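Local coordinates for beta-N-acetylglucosaminidase-like protein Glycoside hydrolase family 20 (Flavobacterium johnsoniae, PDB 6YHH), which probably releases terminal N-acetylglucosamine from chitin-derived oligosaccharides as a beta-N-acetylhexosaminidase of bacterial chitin breakdown, at residues A[290-295]-A[353-358]; A[347-352]-A[361-366]; A[410-415]-A[469-474]; A[422-427]-A[485-490]. All coordinates share one frame; numbering follows the deposited sequence.

The four contacts form two pairs, both in or next to the catalytic barrel, and join its outer helices to the wall and to one another. Contacts 1 and 2 share helix 341-358, which packs against helix 289-302 and then strand 362-366; their centres are about 9 Å apart. Contacts 3 and 4, equally close, join the segment after strand 406-408 to the successive helices 467-476 and 484-497; Glu473 of contact 3 bonds Tyr424 and Arg490 of contact 4, making one buried cluster. Contacts 1 and 2 close before contact 3 opens, and within each pair the segments alternate. The centres of contacts 1 and 4 lie about 42 Å apart. Trp366 of contact 2 touches Tyr413 of contact 3.

Contact 1 of 4, residues A[290-295]-A[353-358]; sequences KTYKIL and APMLKK
The apolar part of this contact is the methyl end of Met355 pushed against Tyr292. Met355 CE lies 3.9 Å from Tyr292 CB and 4.2 Å from Tyr292 CD1, at the edge of the ring and near its plane, so the sulfur chain meets the aromatic side chain side-on, at about a right angle. Beyond CG the methionine is extended (chi2 179°, chi3 -174°), and this straight, unbranched reach suits it to span two helices: between the two segments the nearest CA atoms, those of Leu295 and Met355, are 8.7 Å apart. The second kind of contact is between side chain and backbone: Met355 CE rests 3.5 Å from Tyr292 O, and Met355 SD is 4.4 Å from Leu295 C. Helices 289-302 and 341-358 are neighbours in the outer layer of the (beta/alpha)8 barrel, each leading toward a parallel strand of its wall, and Met355 also touches Ser296 and Phe299, about one and two turns beyond Tyr292. Polar groups find their mates elsewhere. Tyr292 OH bonds to Pro286 O, which holds the ring end near the start of its helix, and Lys358 NZ forms a salt bridge with Asp300, tying the two helices together.

Contact 2 of 4, residues A[347-352]-A[361-366]; sequences YFTMQL and KQLMGW
Leu363 drives its forked end against Thr349, and here the packing is tight: Thr349 CG2 sits 3.8 Å from both Leu363 CD1 and Leu363 CD2, with the methyl of the threonine fitted against the fork. Leu363 CD1 goes further and lies 3.5 Å from Thr349 O, touching the helix backbone itself. In Thr349, CG2 stands anti to the backbone N, while OG1, beside that N (chi1 -59°), turns back to bond Gln345 O one turn earlier. A beta-branched threonine therefore suits this buried place: its methyl serves the interface and its hydroxyl is satisfied within its own helix. The helix belongs to the crossover between parallel strands 310-312 and 362-366 of the TIM barrel, and Leu363 is a residue of the wall that faces outward to the helical layer. Met364, next in the strand, points the other way and touches His312. Away from Thr349 the contact is slacker. Leu352 CB stands 4.4 Å from Leu363 CD1, and Leu352 spends part of its side chain on Leu295 instead. Gly365 has its CA 8.7 Å from that of Thr349 and no side chain to span the distance. On the more open flank, partly exposed Met350 starts away from the strand, and its SD comes no nearer than 5.4 Å to Leu363 CD1.

Contact 3 of 4, residues A[410-415]-A[469-474]; sequences NGFYID and AAIAER
Ile471 lies over one face of the Phe412 ring, with its CG2 methyl, offset toward the rim, 4.1 Å from the ring centroid and 20° off the normal, a CH-pi contact. The two side chains meet at a slant, and Ile471 CG1 is 3.9 Å from the ring atom Phe412 CD1. Beta branching suits the place: the longer arm passes the ring and ends with Ile471 CD1 against Ile414 CG2 at 3.7 Å. Ile414 has CG1 between its backbone N and carbonyl carbon (chi1 45°), which leaves CG2 to face the helix. Tyr413 centres an inverse gamma turn, and its side chain points away from the helix, while Phe412 and Ile414 on its two sides both point toward it. The turn follows strand 406-408 of the TIM barrel, and helix 467-476 comes after strand 443-450, the last of the eight in the wall. Cutting Ile471 back to an alanine is likely to leave the Phe412 face and Ile414 CG2 without their partner, packing the loop less firmly on the helix. Arg474 approaches the same ring at its edge, with CG 4.5 Å from Phe412 CZ, before its chain bends off toward Tyr424, where NE bonds the backbone O.

Contact 4 of 4, residues A[422-427]-A[485-490]; sequences SHYLND and ANMRKR
Tyr424 OH is gripped from two quarters: the carboxylate of Glu473, from helix 467-476, bonds it, and a water donates to it at 2.9 Å. The same water accepts a weak bond from Arg490 NH2, at 3.0 Å, and so bridges the hydroxyl to a guanidinium whose plane is turned 54° from the ring. Arg490 is steadied within its own helix by Asn486: Arg490 NE gives a bond of 2.7 Å to Asn486 OD1, in the guanidinium plane but well above the plane of the amide carbonyl. Glu473 uses OE1 for Tyr424 OH and OE2 for a salt bridge with Arg490 NH1, and its charge probably offsets that of the buried arginine. The ring sits where the short helix 420-424, in the connection after barrel strand 406-408, meets helix 484-497, which follows the barrel's last helix. Over the ring itself the contact is apolar. Met487 lays its chain over one face of Tyr424, CG 3.9 Å from the ring centroid and CB 3.7 Å from Tyr424 CZ. Bends at chi2 (-84°) and chi3 (-62°) fold the flexible thioether back along the ring, with SD 4.8 Å from the Tyr424 centroid in a Met-aromatic contact. A leucine in place of Tyr424 would probably strip Met487 of its flat partner and leave Glu473 and the water without their hydroxyl mate. Met487 also packs on the small Ala470.

Contact 1 of 4, residues A[290-295]-A[353-358]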
loop_
_atom_site.group_PDB
_atom_site.type_symbol
_atom_site.label_atom_id
_atom_site.label_comp_id
_atom_site.label_asym_id
_atom_site.label_seq_id
_atom_site.Cartn_x
_atom_site.Cartn_y
_atom_site.Cartn_z
ATOM N N LYS A 290 -17.520 24.151 -31.781
ATOM C CA LYS A 290 -17.889 23.148 -30.829
ATOM C C LYS A 290 -16.734 22.791 -29.909
ATOM O O LYS A 290 -16.960 22.504 -28.713
ATOM C CB LYS A 290 -18.461 21.882 -31.536
ATOM C CG LYS A 290 -19.248 21.000 -30.567
ATOM C CD LYS A 290 -19.887 19.774 -31.261
ATOM C CE LYS A 290 -20.849 19.096 -30.250
ATOM N NZ LYS A 290 -21.474 17.835 -30.683
ATOM N N THR A 291 -15.518 22.916 -30.391
ATOM C CA THR A 291 -14.334 22.681 -29.507
ATOM C C THR A 291 -14.386 23.628 -28.284
ATOM O O THR A 291 -14.231 23.194 -27.147
ATOM C CB THR A 291 -13.037 22.946 -30.297
ATOM O OG1 THR A 291 -12.976 22.079 -31.434
ATOM C CG2 THR A 291 -11.831 22.818 -29.450
ATOM N N TYR A 292 -14.643 24.929 -28.511
ATOM C CA TYR A 292 -14.713 25.910 -27.443
ATOM C C TYR A 292 -15.934 25.714 -26.569
ATOM O O TYR A 292 -15.845 25.861 -25.340
ATOM C CB TYR A 292 -14.615 27.323 -28.052
ATOM C CG TYR A 292 -13.334 27.528 -28.823
ATOM C CD1 TYR A 292 -12.130 27.699 -28.167
ATOM C CD2 TYR A 292 -13.331 27.504 -30.220
ATOM C CE1 TYR A 292 -10.961 27.848 -28.870
ATOM C CE2 TYR A 292 -12.161 27.621 -30.939
ATOM C CZ TYR A 292 -10.984 27.831 -30.274
ATOM O OH TYR A 292 -9.805 28.017 -30.997
ATOM N N LYS A 293 -17.070 25.360 -27.157
ATOM C CA LYS A 293 -18.278 25.044 -26.415
ATOM C C LYS A 293 -18.052 23.912 -25.421
ATOM O O LYS A 293 -18.399 24.055 -24.229
ATOM C CB LYS A 293 -19.429 24.730 -27.352
ATOM C CG LYS A 293 -20.734 24.463 -26.601
ATOM C CD LYS A 293 -21.942 24.260 -27.491
ATOM C CE LYS A 293 -23.183 23.905 -26.659
ATOM N N ILE A 294 -17.484 22.795 -25.888
ATOM C CA ILE A 294 -17.279 21.655 -25.041
ATOM C C ILE A 294 -16.255 21.998 -23.944
ATOM O O ILE A 294 -16.438 21.673 -22.777
ATOM C CB ILE A 294 -16.805 20.433 -25.860
ATOM C CG1 ILE A 294 -18.060 19.911 -26.652
ATOM C CG2 ILE A 294 -16.326 19.338 -24.938
ATOM C CD1 ILE A 294 -17.712 18.943 -27.712
ATOM N N LEU A 295 -15.154 22.644 -24.327
ATOM C CA LEU A 295 -14.170 23.031 -23.336
ATOM C C LEU A 295 -14.751 23.993 -22.268
ATOM O O LEU A 295 -14.507 23.844 -21.094
ATOM C CB LEU A 295 -12.902 23.610 -23.967
ATOM C CG LEU A 295 -12.051 22.591 -24.774
ATOM C CD1 LEU A 295 -10.946 23.211 -25.588
ATOM C CD2 LEU A 295 -11.508 21.603 -23.773
ATOM N N ALA A 353 -8.585 31.442 -22.002
ATOM C CA ALA A 353 -8.176 32.372 -20.912
ATOM C C ALA A 353 -9.395 33.055 -20.239
ATOM O O ALA A 353 -9.508 33.011 -19.000
ATOM C CB ALA A 353 -7.180 33.384 -21.401
ATOM N N PRO A 354 -10.352 33.527 -21.014
ATOM C CA PRO A 354 -11.550 34.110 -20.324
ATOM C C PRO A 354 -12.455 33.091 -19.670
ATOM O O PRO A 354 -13.118 33.401 -18.726
ATOM C CB PRO A 354 -12.330 34.825 -21.455
ATOM C CG PRO A 354 -11.650 34.544 -22.687
ATOM C CD PRO A 354 -10.381 33.785 -22.462
ATOM N N MET A 355 -12.524 31.877 -20.211
ATOM C CA MET A 355 -13.253 30.772 -19.562
ATOM C C MET A 355 -12.669 30.486 -18.203
ATOM O O MET A 355 -13.418 30.409 -17.245
ATOM C CB MET A 355 -13.148 29.536 -20.440
ATOM C CG MET A 355 -13.598 29.718 -21.883
ATOM S SD MET A 355 -13.366 28.125 -22.731
ATOM C CE MET A 355 -13.761 28.564 -24.423
ATOM N N LEU A 356 -11.335 30.404 -18.110
ATOM C CA LEU A 356 -10.702 30.189 -16.833
ATOM C C LEU A 356 -10.915 31.380 -15.929
ATOM O O LEU A 356 -11.177 31.193 -14.740
ATOM C CB LEU A 356 -9.206 29.855 -16.995
ATOM C CG LEU A 356 -8.948 28.560 -17.751
ATOM C CD1 LEU A 356 -7.433 28.313 -17.911
ATOM C CD2 LEU A 356 -9.624 27.389 -17.114
ATOM N N LYS A 357 -10.814 32.600 -16.491
ATOM C CA LYS A 357 -10.916 33.774 -15.609
ATOM C C LYS A 357 -12.339 33.897 -15.026
ATOM O O LYS A 357 -12.546 34.404 -13.915
ATOM C CB LYS A 357 -10.576 35.013 -16.385
ATOM C CG LYS A 357 -10.360 36.248 -15.477
ATOM C CD LYS A 357 -9.695 37.400 -16.134
ATOM C CE LYS A 357 -9.294 38.405 -15.076
ATOM N NZ LYS A 357 -8.657 39.486 -15.862
ATOM N N LYS A 358 -13.324 33.417 -15.754
ATOM C CA LYS A 358 -14.713 33.435 -15.322
ATOM C C LYS A 358 -14.853 32.598 -14.017
ATOM O O LYS A 358 -15.682 32.905 -13.148
ATOM C CB LYS A 358 -15.567 32.764 -16.360
ATOM C CG LYS A 358 -17.050 32.841 -16.104
ATOM C CD LYS A 358 -17.843 32.133 -17.194
ATOM C CE LYS A 358 -17.933 30.664 -16.941
ATOM N NZ LYS A 358 -18.798 29.910 -17.909
#

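Contact 2 of 4, residues A[347-352]-A[361-366]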
loop_
_atom_site.group_PDB
_atom_site.type_symbol
_atom_site.label_atom_id
_atom_site.label_comp_id
_atom_site.label_asym_id
_atom_site.label_seq_id
_atom_site.Cartn_x
_atom_site.Cartn_y
_atom_site.Cartn_z
ATOM N N TYR A 347 -3.496 31.458 -30.117
ATOM C CA TYR A 347 -4.889 31.958 -30.268
ATOM C C TYR A 347 -5.946 31.085 -29.556
ATOM O O TYR A 347 -6.797 31.565 -28.805
ATOM C CB TYR A 347 -5.210 32.042 -31.729
ATOM C CG TYR A 347 -6.633 32.428 -32.009
ATOM C CD1 TYR A 347 -7.593 31.500 -32.084
ATOM C CD2 TYR A 347 -6.992 33.778 -32.186
ATOM C CE1 TYR A 347 -8.919 31.841 -32.265
ATOM C CE2 TYR A 347 -8.324 34.134 -32.400
ATOM C CZ TYR A 347 -9.271 33.156 -32.435
ATOM O OH TYR A 347 -10.638 33.417 -32.655
ATOM N N PHE A 348 -5.842 29.771 -29.803
ATOM C CA PHE A 348 -6.697 28.760 -29.160
ATOM C C PHE A 348 -6.601 28.880 -27.647
ATOM O O PHE A 348 -7.595 28.973 -26.980
ATOM C CB PHE A 348 -6.242 27.357 -29.643
ATOM C CG PHE A 348 -6.789 26.246 -28.837
ATOM C CD1 PHE A 348 -8.092 25.775 -29.021
ATOM C CD2 PHE A 348 -6.015 25.674 -27.824
ATOM C CE1 PHE A 348 -8.609 24.732 -28.228
ATOM C CE2 PHE A 348 -6.522 24.622 -27.042
ATOM C CZ PHE A 348 -7.817 24.165 -27.246
ATOM N N THR A 349 -5.394 28.889 -27.119
ATOM C CA THR A 349 -5.123 29.062 -25.706
ATOM C C THR A 349 -5.744 30.332 -25.104
ATOM O O THR A 349 -6.393 30.308 -24.040
ATOM C CB THR A 349 -3.602 29.066 -25.431
ATOM O OG1 THR A 349 -3.054 27.812 -25.886
ATOM C CG2 THR A 349 -3.298 29.287 -23.977
ATOM N N MET A 350 -5.650 31.430 -25.867
ATOM C CA MET A 350 -6.214 32.712 -25.404
ATOM C C MET A 350 -7.722 32.764 -25.498
ATOM O O MET A 350 -8.329 33.602 -24.770
ATOM C CB MET A 350 -5.551 33.906 -26.131
ATOM C CG MET A 350 -4.111 34.137 -25.635
ATOM S SD MET A 350 -3.954 34.351 -23.858
ATOM C CE MET A 350 -5.204 35.656 -23.695
ATOM N N GLN A 351 -8.342 31.859 -26.265
ATOM C CA GLN A 351 -9.786 31.682 -26.211
ATOM C C GLN A 351 -10.232 31.015 -24.880
ATOM O O GLN A 351 -11.344 31.191 -24.395
ATOM C CB GLN A 351 -10.375 30.926 -27.414
ATOM C CG GLN A 351 -10.020 31.442 -28.754
ATOM C CD GLN A 351 -10.130 32.927 -28.850
ATOM O OE1 GLN A 351 -9.111 33.653 -29.023
ATOM N NE2 GLN A 351 -11.326 33.397 -28.717
ATOM N N LEU A 352 -9.348 30.181 -24.296
ATOM C CA LEU A 352 -9.641 29.477 -23.023
ATOM C C LEU A 352 -9.453 30.450 -21.819
ATOM O O LEU A 352 -9.996 30.248 -20.737
ATOM C CB LEU A 352 -8.648 28.312 -22.834
ATOM C CG LEU A 352 -8.586 27.365 -24.049
ATOM C CD1 LEU A 352 -7.813 26.105 -23.703
ATOM C CD2 LEU A 352 -9.970 26.920 -24.486
ATOM N N LYS A 361 -9.614 31.766 -12.340
ATOM C CA LYS A 361 -8.321 31.057 -12.536
ATOM C C LYS A 361 -7.435 31.709 -13.523
ATOM O O LYS A 361 -7.871 32.268 -14.557
ATOM C CB LYS A 361 -8.569 29.621 -13.011
ATOM C CG LYS A 361 -9.676 28.902 -12.275
ATOM C CD LYS A 361 -9.344 28.785 -10.766
ATOM C CE LYS A 361 -10.430 28.065 -10.011
ATOM N NZ LYS A 361 -10.268 28.143 -8.526
ATOM N N GLN A 362 -6.172 31.652 -13.182
ATOM C CA GLN A 362 -5.108 32.040 -14.062
ATOM C C GLN A 362 -4.619 30.853 -14.880
ATOM O O GLN A 362 -4.679 29.726 -14.420
ATOM C CB GLN A 362 -3.932 32.530 -13.252
ATOM C CG GLN A 362 -4.188 33.877 -12.571
ATOM C CD GLN A 362 -3.253 34.184 -11.425
ATOM O OE1 GLN A 362 -2.044 34.443 -11.593
ATOM N NE2 GLN A 362 -3.815 34.192 -10.216
ATOM N N LEU A 363 -4.172 31.136 -16.102
ATOM C CA LEU A 363 -3.837 30.072 -17.090
ATOM C C LEU A 363 -2.388 29.741 -17.055
ATOM O O LEU A 363 -1.532 30.615 -16.965
ATOM C CB LEU A 363 -4.230 30.586 -18.502
ATOM C CG LEU A 363 -4.159 29.670 -19.737
ATOM C CD1 LEU A 363 -5.173 30.071 -20.754
ATOM C CD2 LEU A 363 -2.715 29.616 -20.242
ATOM N N MET A 364 -2.091 28.440 -17.082
ATOM C CA MET A 364 -0.740 27.924 -17.182
ATOM C C MET A 364 -0.672 26.952 -18.337
ATOM O O MET A 364 -1.627 26.262 -18.615
ATOM C CB MET A 364 -0.414 27.255 -15.833
ATOM C CG MET A 364 1.019 26.700 -15.770
ATOM S SD MET A 364 1.470 26.315 -14.086
ATOM C CE MET A 364 3.156 25.720 -14.351
ATOM N N GLY A 365 0.479 26.859 -18.953
ATOM C CA GLY A 365 0.700 25.887 -20.006
ATOM C C GLY A 365 2.150 25.563 -20.254
ATOM O O GLY A 365 3.059 26.340 -19.895
ATOM N N TRP A 366 2.379 24.422 -20.922
ATOM C CA TRP A 366 3.716 24.047 -21.366
ATOM C C TRP A 366 4.245 25.091 -22.375
ATOM O O TRP A 366 3.474 25.790 -23.033
ATOM C CB TRP A 366 3.676 22.667 -22.011
ATOM C CG TRP A 366 3.214 21.585 -21.042
ATOM C CD1 TRP A 366 2.066 20.860 -21.142
ATOM C CD2 TRP A 366 3.916 21.065 -19.883
ATOM N NE1 TRP A 366 1.953 20.035 -20.057
ATOM C CE2 TRP A 366 3.072 20.128 -19.282
ATOM C CE3 TRP A 366 5.166 21.334 -19.262
ATOM C CZ2 TRP A 366 3.413 19.436 -18.147
ATOM C CZ3 TRP A 366 5.512 20.615 -18.152
ATOM C CH2 TRP A 366 4.651 19.664 -17.606
#

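Contact 3 of 4, residues A[410-415]-A[469-474]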
loop_
_atom_site.group_PDB
_atom_site.type_symbol
_atom_site.label_atom_id
_atom_site.label_comp_id
_atom_site.label_asym_id
_atom_site.label_seq_id
_atom_site.Cartn_x
_atom_site.Cartn_y
_atom_site.Cartn_z
ATOM N N ASN A 410 12.176 21.248 -16.939
ATOM C CA ASN A 410 13.331 20.711 -17.636
ATOM C C ASN A 410 14.453 20.404 -16.627
ATOM O O ASN A 410 14.714 21.259 -15.744
ATOM C CB ASN A 410 13.915 21.742 -18.627
ATOM C CG ASN A 410 15.034 21.141 -19.459
ATOM O OD1 ASN A 410 16.239 21.384 -19.209
ATOM N ND2 ASN A 410 14.644 20.177 -20.308
ATOM N N GLY A 411 15.040 19.212 -16.730
ATOM C CA GLY A 411 16.096 18.749 -15.815
ATOM C C GLY A 411 15.597 18.110 -14.528
ATOM O O GLY A 411 16.388 17.667 -13.691
ATOM N N PHE A 412 14.244 18.053 -14.361
ATOM C CA PHE A 412 13.591 17.376 -13.237
ATOM C C PHE A 412 12.615 16.267 -13.786
ATOM O O PHE A 412 11.608 15.923 -13.125
ATOM C CB PHE A 412 12.774 18.360 -12.403
ATOM C CG PHE A 412 13.565 19.477 -11.728
ATOM C CD1 PHE A 412 14.726 19.241 -11.020
ATOM C CD2 PHE A 412 13.073 20.773 -11.720
ATOM C CE1 PHE A 412 15.343 20.262 -10.296
ATOM C CE2 PHE A 412 13.723 21.784 -11.059
ATOM C CZ PHE A 412 14.871 21.541 -10.328
ATOM N N TYR A 413 13.036 15.654 -14.884
ATOM C CA TYR A 413 12.256 14.569 -15.527
ATOM C C TYR A 413 12.645 13.235 -14.885
ATOM O O TYR A 413 13.336 12.413 -15.487
ATOM C CB TYR A 413 12.430 14.587 -17.040
ATOM C CG TYR A 413 11.415 15.513 -17.690
ATOM C CD1 TYR A 413 11.338 16.849 -17.318
ATOM C CD2 TYR A 413 10.502 15.041 -18.623
ATOM C CE1 TYR A 413 10.360 17.674 -17.863
ATOM C CE2 TYR A 413 9.575 15.902 -19.233
ATOM C CZ TYR A 413 9.457 17.168 -18.758
ATOM O OH TYR A 413 8.445 17.959 -19.254
ATOM N N ILE A 414 12.130 13.012 -13.671
ATOM C CA ILE A 414 12.500 11.840 -12.830
ATOM C C ILE A 414 12.062 10.507 -13.493
ATOM O O ILE A 414 12.634 9.466 -13.223
ATOM C CB ILE A 414 11.868 11.967 -11.417
ATOM C CG1 ILE A 414 10.426 12.389 -11.442
ATOM C CG2 ILE A 414 12.576 13.001 -10.601
ATOM C CD1 ILE A 414 9.707 12.235 -10.118
ATOM N N ASP A 415 11.073 10.544 -14.408
ATOM C CA ASP A 415 10.670 9.347 -15.079
ATOM C C ASP A 415 11.710 8.737 -15.961
ATOM O O ASP A 415 11.625 7.537 -16.265
ATOM C CB ASP A 415 9.384 9.624 -15.897
ATOM C CG ASP A 415 9.614 10.629 -16.977
ATOM O OD1 ASP A 415 10.097 11.725 -16.640
ATOM O OD2 ASP A 415 9.304 10.348 -18.181
ATOM N N ALA A 469 13.283 13.967 -3.249
ATOM C CA ALA A 469 13.724 14.602 -1.974
ATOM C C ALA A 469 14.917 15.492 -2.196
ATOM O O ALA A 469 14.985 16.579 -1.623
ATOM C CB ALA A 469 13.902 13.592 -0.870
ATOM N N ALA A 470 15.835 15.088 -3.095
ATOM C CA ALA A 470 16.945 15.948 -3.498
ATOM C C ALA A 470 16.458 17.172 -4.289
ATOM O O ALA A 470 16.935 18.265 -4.101
ATOM C CB ALA A 470 17.986 15.142 -4.251
ATOM N N ILE A 471 15.443 16.976 -5.149
ATOM C CA ILE A 471 14.842 18.060 -5.838
ATOM C C ILE A 471 14.188 19.028 -4.840
ATOM O O ILE A 471 14.328 20.279 -5.016
ATOM C CB ILE A 471 13.856 17.573 -6.906
ATOM C CG1 ILE A 471 14.638 16.830 -7.984
ATOM C CG2 ILE A 471 13.027 18.712 -7.500
ATOM C CD1 ILE A 471 13.749 16.081 -8.969
ATOM N N ALA A 472 13.525 18.511 -3.818
ATOM C CA ALA A 472 12.929 19.345 -2.793
ATOM C C ALA A 472 13.980 20.249 -2.203
ATOM O O ALA A 472 13.712 21.417 -1.908
ATOM C CB ALA A 472 12.218 18.527 -1.727
ATOM N N GLU A 473 15.168 19.679 -1.931
ATOM C CA GLU A 473 16.249 20.516 -1.369
ATOM C C GLU A 473 16.683 21.622 -2.331
ATOM O O GLU A 473 16.825 22.832 -1.954
ATOM C CB GLU A 473 17.427 19.688 -0.952
ATOM C CG GLU A 473 18.644 20.546 -0.582
ATOM C CD GLU A 473 19.536 19.805 0.370
ATOM O OE1 GLU A 473 20.621 19.333 -0.034
ATOM O OE2 GLU A 473 19.067 19.561 1.528
ATOM N N ARG A 474 16.808 21.296 -3.608
ATOM C CA ARG A 474 17.096 22.359 -4.575
ATOM C C ARG A 474 16.062 23.473 -4.600
ATOM O O ARG A 474 16.385 24.650 -4.820
ATOM C CB ARG A 474 17.312 21.800 -5.977
ATOM C CG ARG A 474 17.660 22.833 -7.068
ATOM C CD ARG A 474 18.892 23.702 -6.793
ATOM N NE ARG A 474 19.996 22.822 -6.493
ATOM C CZ ARG A 474 20.740 22.859 -5.387
ATOM N NH1 ARG A 474 20.653 23.791 -4.426
ATOM N NH2 ARG A 474 21.599 21.914 -5.258
#

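Contact 4 of 4, residues A[422-427]-A[485-490]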
loop_
_atom_site.group_PDB
_atom_site.type_symbol
_atom_site.label_atom_id
_atom_site.label_comp_id
_atom_site.label_asym_id
_atom_site.label_seq_id
_atom_site.Cartn_x
_atom_site.Cartn_y
_atom_site.Cartn_z
ATOM N N SER A 422 22.068 14.688 -11.473
ATOM C CA SER A 422 21.593 15.510 -12.585
ATOM C C SER A 422 20.377 16.355 -12.161
ATOM O O SER A 422 20.269 17.503 -12.584
ATOM C CB SER A 422 21.215 14.679 -13.808
ATOM O OG SER A 422 20.055 13.947 -13.514
ATOM N N HIS A 423 19.506 15.825 -11.315
ATOM C CA HIS A 423 18.394 16.584 -10.808
ATOM C C HIS A 423 18.766 17.586 -9.680
ATOM O O HIS A 423 18.268 18.702 -9.656
ATOM C CB HIS A 423 17.275 15.601 -10.343
ATOM C CG HIS A 423 16.850 14.688 -11.406
ATOM N ND1 HIS A 423 16.380 15.132 -12.616
ATOM C CD2 HIS A 423 16.718 13.339 -11.417
ATOM C CE1 HIS A 423 16.056 14.087 -13.360
ATOM N NE2 HIS A 423 16.259 12.998 -12.658
ATOM N N TYR A 424 19.686 17.157 -8.787
ATOM C CA TYR A 424 20.059 17.979 -7.640
ATOM C C TYR A 424 20.747 19.229 -8.049
ATOM O O TYR A 424 20.543 20.262 -7.418
ATOM C CB TYR A 424 20.975 17.164 -6.738
ATOM C CG TYR A 424 21.326 17.820 -5.418
ATOM C CD1 TYR A 424 20.340 18.257 -4.580
ATOM C CD2 TYR A 424 22.653 18.057 -5.097
ATOM C CE1 TYR A 424 20.661 18.820 -3.361
ATOM C CE2 TYR A 424 23.023 18.634 -3.909
ATOM C CZ TYR A 424 22.042 19.030 -3.044
ATOM O OH TYR A 424 22.366 19.600 -1.867
ATOM N N LEU A 425 21.503 19.167 -9.138
ATOM C CA LEU A 425 22.312 20.354 -9.581
ATOM C C LEU A 425 21.583 21.157 -10.603
ATOM O O LEU A 425 22.015 22.237 -10.977
ATOM C CB LEU A 425 23.625 19.878 -10.092
ATOM C CG LEU A 425 24.437 19.190 -8.962
ATOM C CD1 LEU A 425 25.744 18.664 -9.537
ATOM C CD2 LEU A 425 24.619 20.038 -7.679
ATOM N N ASN A 426 20.366 20.741 -10.982
ATOM C CA ASN A 426 19.599 21.509 -11.915
ATOM C C ASN A 426 18.942 22.706 -11.215
ATOM O O ASN A 426 18.164 22.544 -10.317
ATOM C CB ASN A 426 18.466 20.607 -12.439
ATOM C CG ASN A 426 17.649 21.216 -13.566
ATOM O OD1 ASN A 426 18.193 21.525 -14.628
ATOM N ND2 ASN A 426 16.298 21.273 -13.394
ATOM N N ASP A 427 19.177 23.925 -11.631
ATOM C CA ASP A 427 18.714 25.080 -10.828
ATOM C C ASP A 427 17.746 25.927 -11.627
ATOM O O ASP A 427 18.049 26.272 -12.804
ATOM C CB ASP A 427 19.941 25.891 -10.451
ATOM C CG ASP A 427 19.675 26.897 -9.349
ATOM O OD1 ASP A 427 18.904 27.823 -9.543
ATOM O OD2 ASP A 427 20.164 26.708 -8.273
ATOM N N ALA A 485 27.938 14.610 -2.430
ATOM C CA ALA A 485 28.179 13.544 -1.458
ATOM C C ALA A 485 27.512 13.728 -0.128
ATOM O O ALA A 485 27.004 12.766 0.457
ATOM C CB ALA A 485 29.654 13.287 -1.249
ATOM N N ASN A 486 27.491 14.967 0.390
ATOM C CA ASN A 486 26.825 15.266 1.639
ATOM C C ASN A 486 25.299 15.045 1.468
ATOM O O ASN A 486 24.681 14.553 2.358
ATOM C CB ASN A 486 27.049 16.707 2.020
ATOM C CG ASN A 486 26.317 17.093 3.262
ATOM O OD1 ASN A 486 25.268 17.744 3.249
ATOM N ND2 ASN A 486 26.906 16.722 4.374
ATOM N N MET A 487 24.763 15.483 0.355
ATOM C CA MET A 487 23.336 15.289 0.080
ATOM C C MET A 487 23.054 13.757 0.106
ATOM O O MET A 487 22.068 13.327 0.732
ATOM C CB MET A 487 22.901 15.908 -1.222
ATOM C CG MET A 487 21.410 15.633 -1.569
ATOM S SD MET A 487 21.149 14.037 -2.373
ATOM C CE MET A 487 22.056 14.135 -3.880
ATOM N N ARG A 488 23.895 12.941 -0.529
ATOM C CA ARG A 488 23.595 11.502 -0.522
ATOM C C ARG A 488 23.583 10.928 0.895
ATOM O O ARG A 488 22.810 10.011 1.176
ATOM C CB ARG A 488 24.689 10.729 -1.269
ATOM C CG ARG A 488 24.726 10.909 -2.752
ATOM C CD ARG A 488 25.654 9.872 -3.366
ATOM N NE ARG A 488 26.093 10.268 -4.659
ATOM C CZ ARG A 488 25.411 10.078 -5.804
ATOM N NH1 ARG A 488 24.234 9.483 -5.718
ATOM N NH2 ARG A 488 25.910 10.480 -6.990
ATOM N N LYS A 489 24.521 11.386 1.732
ATOM C CA LYS A 489 24.659 10.911 3.121
ATOM C C LYS A 489 23.381 11.198 3.897
ATOM O O LYS A 489 22.883 10.336 4.594
ATOM C CB LYS A 489 25.887 11.515 3.832
ATOM N N ARG A 490 22.804 12.381 3.703
ATOM C CA ARG A 490 21.577 12.788 4.394
ATOM C C ARG A 490 20.362 12.103 3.808
ATOM O O ARG A 490 19.389 11.857 4.488
ATOM C CB ARG A 490 21.384 14.330 4.334
ATOM C CG ARG A 490 22.436 15.063 5.156
ATOM C CD ARG A 490 22.243 16.594 5.148
ATOM N NE ARG A 490 22.683 17.204 3.888
ATOM C CZ ARG A 490 21.917 17.783 2.980
ATOM N NH1 ARG A 490 20.589 17.912 3.100
ATOM N NH2 ARG A 490 22.478 18.241 1.898
HETATM O O HOH W 1 24.618 19.187 -0.056
#